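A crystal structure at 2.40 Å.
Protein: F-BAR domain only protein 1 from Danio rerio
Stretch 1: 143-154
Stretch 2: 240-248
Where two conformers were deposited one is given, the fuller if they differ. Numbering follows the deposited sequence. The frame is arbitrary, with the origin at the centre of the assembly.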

ATOM      1  N   ALA B 143      -6.212  -2.736  10.800  1.00 43.19           N
ATOM      2  CA  ALA B 143      -6.795  -1.811   9.846  1.00 35.31           C
ATOM      3  C   ALA B 143      -6.557  -0.387  10.291  1.00 36.70           C
ATOM      4  O   ALA B 143      -6.890  -0.041  11.424  1.00 48.56           O
ATOM      5  CB  ALA B 143      -8.290  -2.057   9.705  1.00 35.44           C
ATOM      6  N   PRO B 144      -5.997   0.466   9.443  1.00 32.33           N
ATOM      7  CA  PRO B 144      -5.703   1.833   9.878  1.00 27.11           C
ATOM      8  C   PRO B 144      -6.936   2.666  10.162  1.00 31.14           C
ATOM      9  O   PRO B 144      -6.888   3.580  10.994  1.00 36.32           O
ATOM     10  CB  PRO B 144      -4.903   2.403   8.705  1.00 36.56           C
ATOM     11  CG  PRO B 144      -5.273   1.592   7.564  1.00 37.03           C
ATOM     12  CD  PRO B 144      -5.572   0.225   8.061  1.00 32.04           C
ATOM     13  N   LEU B 145      -8.040   2.393   9.498  1.00 40.62           N
ATOM     14  CA  LEU B 145      -9.246   3.182   9.655  1.00 21.51           C
ATOM     15  C   LEU B 145     -10.377   2.253  10.068  1.00 27.06           C
ATOM     16  O   LEU B 145     -10.723   1.324   9.335  1.00 28.44           O
ATOM     17  CB  LEU B 145      -9.564   3.916   8.357  1.00 25.30           C
ATOM     18  CG  LEU B 145     -10.749   4.857   8.369  1.00 21.28           C
ATOM     19  CD1 LEU B 145     -10.526   5.945   9.356  1.00 21.14           C
ATOM     20  CD2 LEU B 145     -10.997   5.415   7.003  1.00 25.27           C
ATOM     21  N   LEU B 146     -10.915   2.478  11.250  1.00 29.70           N
ATOM     22  CA  LEU B 146     -11.990   1.662  11.775  1.00 31.09           C
ATOM     23  C   LEU B 146     -13.316   2.228  11.315  1.00 33.18           C
ATOM     24  O   LEU B 146     -13.534   3.432  11.409  1.00 32.34           O
ATOM     25  CB  LEU B 146     -11.939   1.612  13.291  1.00 41.92           C
ATOM     26  CG  LEU B 146     -11.370   0.293  13.767  1.00 46.47           C
ATOM     27  CD1 LEU B 146      -9.923   0.217  13.378  1.00 41.15           C
ATOM     28  CD2 LEU B 146     -11.572   0.140  15.255  1.00 58.19           C
ATOM     29  N   LEU B 147     -14.183   1.362  10.799  1.00 30.86           N
ATOM     30  CA  LEU B 147     -15.485   1.755  10.286  1.00 21.68           C
ATOM     31  C   LEU B 147     -16.599   1.042  11.037  1.00 27.52           C
ATOM     32  O   LEU B 147     -16.503  -0.154  11.315  1.00 34.04           O
ATOM     33  CB  LEU B 147     -15.619   1.430   8.805  1.00 24.05           C
ATOM     34  CG  LEU B 147     -14.517   1.898   7.878  1.00 22.20           C
ATOM     35  CD1 LEU B 147     -14.874   1.564   6.469  1.00 17.97           C
ATOM     36  CD2 LEU B 147     -14.270   3.365   8.059  1.00 21.75           C
ATOM     37  N   SER B 148     -17.654   1.781  11.370  1.00 31.12           N
ATOM     38  CA  SER B 148     -18.887   1.195  11.885  1.00 28.61           C
ATOM     39  C   SER B 148     -20.076   1.829  11.187  1.00 28.90           C
ATOM     40  O   SER B 148     -20.345   3.018  11.380  1.00 35.64           O
ATOM     41  CB  SER B 148     -19.000   1.383  13.392  1.00 34.00           C
ATOM     42  OG  SER B 148     -20.209   0.838  13.866  1.00 51.81           O
ATOM     43  N   ALA B 149     -20.792   1.036  10.399  1.00 27.39           N
ATOM     44  CA  ALA B 149     -21.981   1.470   9.689  1.00 30.17           C
ATOM     45  C   ALA B 149     -23.237   0.871  10.314  1.00 36.39           C
ATOM     46  O   ALA B 149     -23.226  -0.247  10.823  1.00 39.16           O
ATOM     47  CB  ALA B 149     -21.909   1.086   8.215  1.00 30.00           C
ATOM     48  N   GLU B 150     -24.319   1.641  10.279  1.00 39.06           N
ATOM     49  CA  GLU B 150     -25.613   1.232  10.802  1.00 56.36           C
ATOM     50  C   GLU B 150     -26.680   1.625   9.798  1.00 55.51           C
ATOM     51  O   GLU B 150     -26.517   2.589   9.056  1.00 50.07           O
ATOM     52  CB  GLU B 150     -25.903   1.885  12.157  1.00 65.76           C
ATOM     53  CG  GLU B 150     -24.968   1.445  13.264  1.00 58.84           C
ATOM     54  CD  GLU B 150     -25.232   2.156  14.572  1.00 84.59           C
ATOM     55  OE1 GLU B 150     -24.491   1.906  15.546  1.00 89.63           O
ATOM     56  OE2 GLU B 150     -26.161   2.986  14.622  1.00 99.43           O
ATOM     57  N   CYS B 151     -27.777   0.874   9.786  0.50 73.66           N
ATOM     58  CA  CYS B 151     -28.847   1.106   8.828  0.50 72.18           C
ATOM     59  C   CYS B 151     -30.200   0.902   9.489  0.50 74.66           C
ATOM     60  O   CYS B 151     -30.370  -0.004  10.309  0.50 84.20           O
ATOM     61  CB  CYS B 151     -28.715   0.173   7.625  0.50 70.69           C
ATOM     62  SG  CYS B 151     -29.739   0.627   6.228  0.50 64.12           S
ATOM     63  N   GLN B 152     -31.159   1.748   9.124  1.00 69.68           N
ATOM     64  CA  GLN B 152     -32.522   1.660   9.625  1.00 67.44           C
ATOM     65  C   GLN B 152     -33.473   1.980   8.488  1.00 64.88           C
ATOM     66  O   GLN B 152     -33.180   2.838   7.655  1.00 59.47           O
ATOM     67  CB  GLN B 152     -32.742   2.605  10.811  1.00 69.46           C
ATOM     68  CG  GLN B 152     -31.962   2.198  12.052  1.00102.26           C
ATOM     69  CD  GLN B 152     -30.645   2.937  12.201  1.00108.86           C
ATOM     70  OE1 GLN B 152     -30.330   3.838  11.424  1.00 99.76           O
ATOM     71  NE2 GLN B 152     -29.846   2.524  13.178  1.00106.32           N
ATOM     72  N   ARG B 153     -34.608   1.287   8.453  1.00 82.65           N
ATOM     73  CA  ARG B 153     -35.624   1.497   7.428  1.00 82.59           C
ATOM     74  C   ARG B 153     -37.014   1.546   8.042  1.00 80.82           C
ATOM     75  O   ARG B 153     -37.468   0.563   8.633  1.00 90.38           O
ATOM     76  CB  ARG B 153     -35.557   0.399   6.379  1.00 86.45           C
ATOM     77  CG  ARG B 153     -36.294   0.742   5.120  1.00107.74           C
ATOM     78  CD  ARG B 153     -35.878  -0.223   4.051  1.00131.89           C
ATOM     79  NE  ARG B 153     -34.469  -0.018   3.738  1.00140.16           N
ATOM     80  CZ  ARG B 153     -33.680  -0.939   3.199  1.00146.56           C
ATOM     81  NH1 ARG B 153     -34.158  -2.142   2.916  1.00151.96           N
ATOM     82  NH2 ARG B 153     -32.408  -0.662   2.945  1.00154.75           N
ATOM     83  N   SER B 154     -37.688   2.683   7.892  1.00 86.09           N
ATOM     84  CA  SER B 154     -39.087   2.841   8.273  1.00 84.77           C
ATOM     85  C   SER B 154     -39.884   3.126   7.010  1.00 81.17           C
ATOM     86  O   SER B 154     -39.758   4.203   6.422  1.00 84.22           O
ATOM     87  CB  SER B 154     -39.255   3.961   9.295  1.00 88.16           C
ATOM     88  OG  SER B 154     -38.479   3.712  10.454  1.00116.73           O
ATOM     89  N   ALA B 240     -28.688  -4.921   2.516  1.00 91.54           N
ATOM     90  CA  ALA B 240     -28.369  -3.608   3.028  1.00 92.95           C
ATOM     91  C   ALA B 240     -27.215  -3.009   2.226  1.00 89.30           C
ATOM     92  O   ALA B 240     -26.322  -3.727   1.771  1.00 75.59           O
ATOM     93  CB  ALA B 240     -27.999  -3.688   4.503  1.00 83.74           C
ATOM     94  N   PRO B 241     -27.221  -1.698   2.029  1.00 79.23           N
ATOM     95  CA  PRO B 241     -26.151  -1.064   1.259  1.00 89.04           C
ATOM     96  C   PRO B 241     -24.832  -1.140   2.004  1.00 69.16           C
ATOM     97  O   PRO B 241     -24.783  -1.263   3.229  1.00 52.15           O
ATOM     98  CB  PRO B 241     -26.628   0.380   1.119  1.00 82.70           C
ATOM     99  CG  PRO B 241     -27.433   0.604   2.347  1.00 91.11           C
ATOM    100  CD  PRO B 241     -28.111  -0.705   2.650  1.00 93.66           C
ATOM    101  N   SER B 242     -23.752  -1.081   1.234  1.00 57.63           N
ATOM    102  CA  SER B 242     -22.401  -1.086   1.768  1.00 43.77           C
ATOM    103  C   SER B 242     -21.701   0.204   1.384  1.00 34.78           C
ATOM    104  O   SER B 242     -21.899   0.721   0.287  1.00 38.18           O
ATOM    105  CB  SER B 242     -21.600  -2.255   1.222  1.00 38.73           C
ATOM    106  OG  SER B 242     -22.003  -3.475   1.800  1.00 66.74           O
ATOM    107  N   LEU B 243     -20.875   0.714   2.278  1.00 28.58           N
ATOM    108  CA  LEU B 243     -20.090   1.902   1.992  1.00 26.75           C
ATOM    109  C   LEU B 243     -18.650   1.515   1.680  1.00 27.91           C
ATOM    110  O   LEU B 243     -18.090   0.617   2.309  1.00 31.04           O
ATOM    111  CB  LEU B 243     -20.112   2.865   3.175  1.00 34.27           C
ATOM    112  CG  LEU B 243     -21.476   3.419   3.581  1.00 32.19           C
ATOM    113  CD1 LEU B 243     -21.955   2.716   4.821  1.00 41.42           C
ATOM    114  CD2 LEU B 243     -21.396   4.883   3.803  1.00 25.67           C
ATOM    115  N   ALA B 244     -18.062   2.192   0.706  1.00 33.63           N
ATOM    116  CA  ALA B 244     -16.666   2.016   0.346  1.00 30.78           C
ATOM    117  C   ALA B 244     -15.876   3.257   0.728  1.00 30.12           C
ATOM    118  O   ALA B 244     -16.347   4.383   0.546  1.00 28.02           O
ATOM    119  CB  ALA B 244     -16.515   1.736  -1.146  1.00 26.39           C
ATOM    120  N   VAL B 245     -14.685   3.035   1.283  1.00 33.45           N
ATOM    121  CA  VAL B 245     -13.754   4.092   1.654  1.00 17.23           C
ATOM    122  C   VAL B 245     -12.472   3.949   0.850  1.00 24.11           C
ATOM    123  O   VAL B 245     -11.950   2.847   0.670  1.00 32.70           O
ATOM    124  CB  VAL B 245     -13.446   4.072   3.159  1.00 22.31           C
ATOM    125  CG1 VAL B 245     -12.582   5.253   3.531  1.00 30.66           C
ATOM    126  CG2 VAL B 245     -14.727   4.103   3.943  1.00 29.30           C
ATOM    127  N   GLN B 246     -11.947   5.082   0.408  1.00 31.89           N
ATOM    128  CA  GLN B 246     -10.714   5.150  -0.349  1.00 22.86           C
ATOM    129  C   GLN B 246      -9.754   6.091   0.349  1.00 28.44           C
ATOM    130  O   GLN B 246     -10.158   7.143   0.836  1.00 31.47           O
ATOM    131  CB  GLN B 246     -10.984   5.617  -1.771  1.00 28.76           C
ATOM    132  CG  GLN B 246     -11.976   4.716  -2.468  1.00 40.27           C
ATOM    133  CD  GLN B 246     -12.238   5.135  -3.873  1.00 37.41           C
ATOM    134  OE1 GLN B 246     -12.367   6.315  -4.161  1.00 42.11           O
ATOM    135  NE2 GLN B 246     -12.375   4.168  -4.756  1.00 56.17           N
ATOM    136  N   PHE B 247      -8.489   5.708   0.400  1.00 30.31           N
ATOM    137  CA  PHE B 247      -7.467   6.596   0.923  1.00 30.53           C
ATOM    138  C   PHE B 247      -6.105   6.105   0.470  1.00 28.83           C
ATOM    139  O   PHE B 247      -5.967   5.022  -0.098  1.00 38.74           O
ATOM    140  CB  PHE B 247      -7.549   6.716   2.452  1.00 21.26           C
ATOM    141  CG  PHE B 247      -7.413   5.413   3.195  1.00 31.96           C
ATOM    142  CD1 PHE B 247      -6.176   4.782   3.327  1.00 26.78           C
ATOM    143  CD2 PHE B 247      -8.518   4.850   3.817  1.00 27.78           C
ATOM    144  CE1 PHE B 247      -6.058   3.595   4.019  1.00 17.72           C
ATOM    145  CE2 PHE B 247      -8.408   3.669   4.522  1.00 20.18           C
ATOM    146  CZ  PHE B 247      -7.163   3.045   4.628  1.00 24.03           C
ATOM    147  N   VAL B 248      -5.087   6.901   0.794  1.00 31.99           N
ATOM    148  CA  VAL B 248      -3.726   6.737   0.318  1.00 25.68           C
ATOM    149  C   VAL B 248      -2.835   7.167   1.469  1.00 28.24           C
ATOM    150  O   VAL B 248      -3.251   7.911   2.351  1.00 35.04           O
ATOM    151  CB  VAL B 248      -3.461   7.583  -0.959  1.00 44.99           C
ATOM    152  CG1 VAL B 248      -1.998   7.702  -1.279  1.00 62.96           C
ATOM    153  CG2 VAL B 248      -4.179   7.002  -2.138  1.00 33.02           C
TER

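Two strands of one chain, running in nearly opposite directions, meet here without a single hydrogen bond between them: the whole contact is made by side chains. The strand of residues 145-154 and the strand that runs through Leu 243, Val 245 and Phe 247 have axes 8.7 Å apart at closest approach, and their N-to-C directions differ by 153°. That spacing is far too wide for backbone amides and carbonyls to pair as they do between neighbours in a sheet, and it leaves room for a layer of apolar side chains between the two backbones. The register confirms it: CA of Leu 147 lies 9.1 Å from CA of Val 245, CA of Ala 149 lies 7.9 Å from CA of Leu 243, and CA of Cys 151 lies 7.5 Å from CA of Ala 240. The backbones thus draw closer along this series.

The alternation of an extended chain decides which residues take part. On the first strand the odd-numbered residues from Leu 145 to Arg 153 point toward the second stretch, whereas Leu 146, Ser 148, Gln 152 and Ser 154 are out of reach and Glu 150 points away. The second strand answers in kind, with Leu 243, Val 245 and Phe 247 directed inward and Ser 242, Ala 244 and Gln 246 directed away. Polar groups are thereby largely kept out of the layer.

At one end Phe 247, with chi1 near +60° (p), places its ring against two residues. CG of Pro 144 lies 3.8 Å from CZ of Phe 247, and CD2 of Leu 145 lies 4.0 Å from CE2 of Phe 247; both approach the ring obliquely. Leu 145, in the t rotamer, also reaches Val 245, its CD2 lying 3.8 Å from CG1 of Val 245, so one methyl group touches both the ring and the valine. Val 245 uses its other methyl against Leu 147: CD1 of Leu 147 lies 3.6 Å from CG2 of Val 245, the shortest contact between the stretches. Val 245 therefore bridges Leu 145 and Leu 147 across the gap, and these buried hydrocarbon surfaces gain from van der Waals contact and the exclusion of water.

Farther along, Ala 149 offers only a methyl group, and the longer Leu 243 spans the gap, bringing CD1 of Leu 243 to 3.8 Å from CB of Ala 149. The packing then loosens. SG of Cys 151 lies 4.2 Å from CD of Pro 241, a modest apolar contact between a polarizable sulfur and a ring methylene. At the exposed margin, NH2 of Arg 153 comes within 4.3 Å of the same CD of Pro 241, which lies at the edge of the guanidinium, near its plane; this side chain is poorly ordered, and its NE is hydrogen-bonded elsewhere in the structure. Together the two stretches bury 357 Å², summed over both sides.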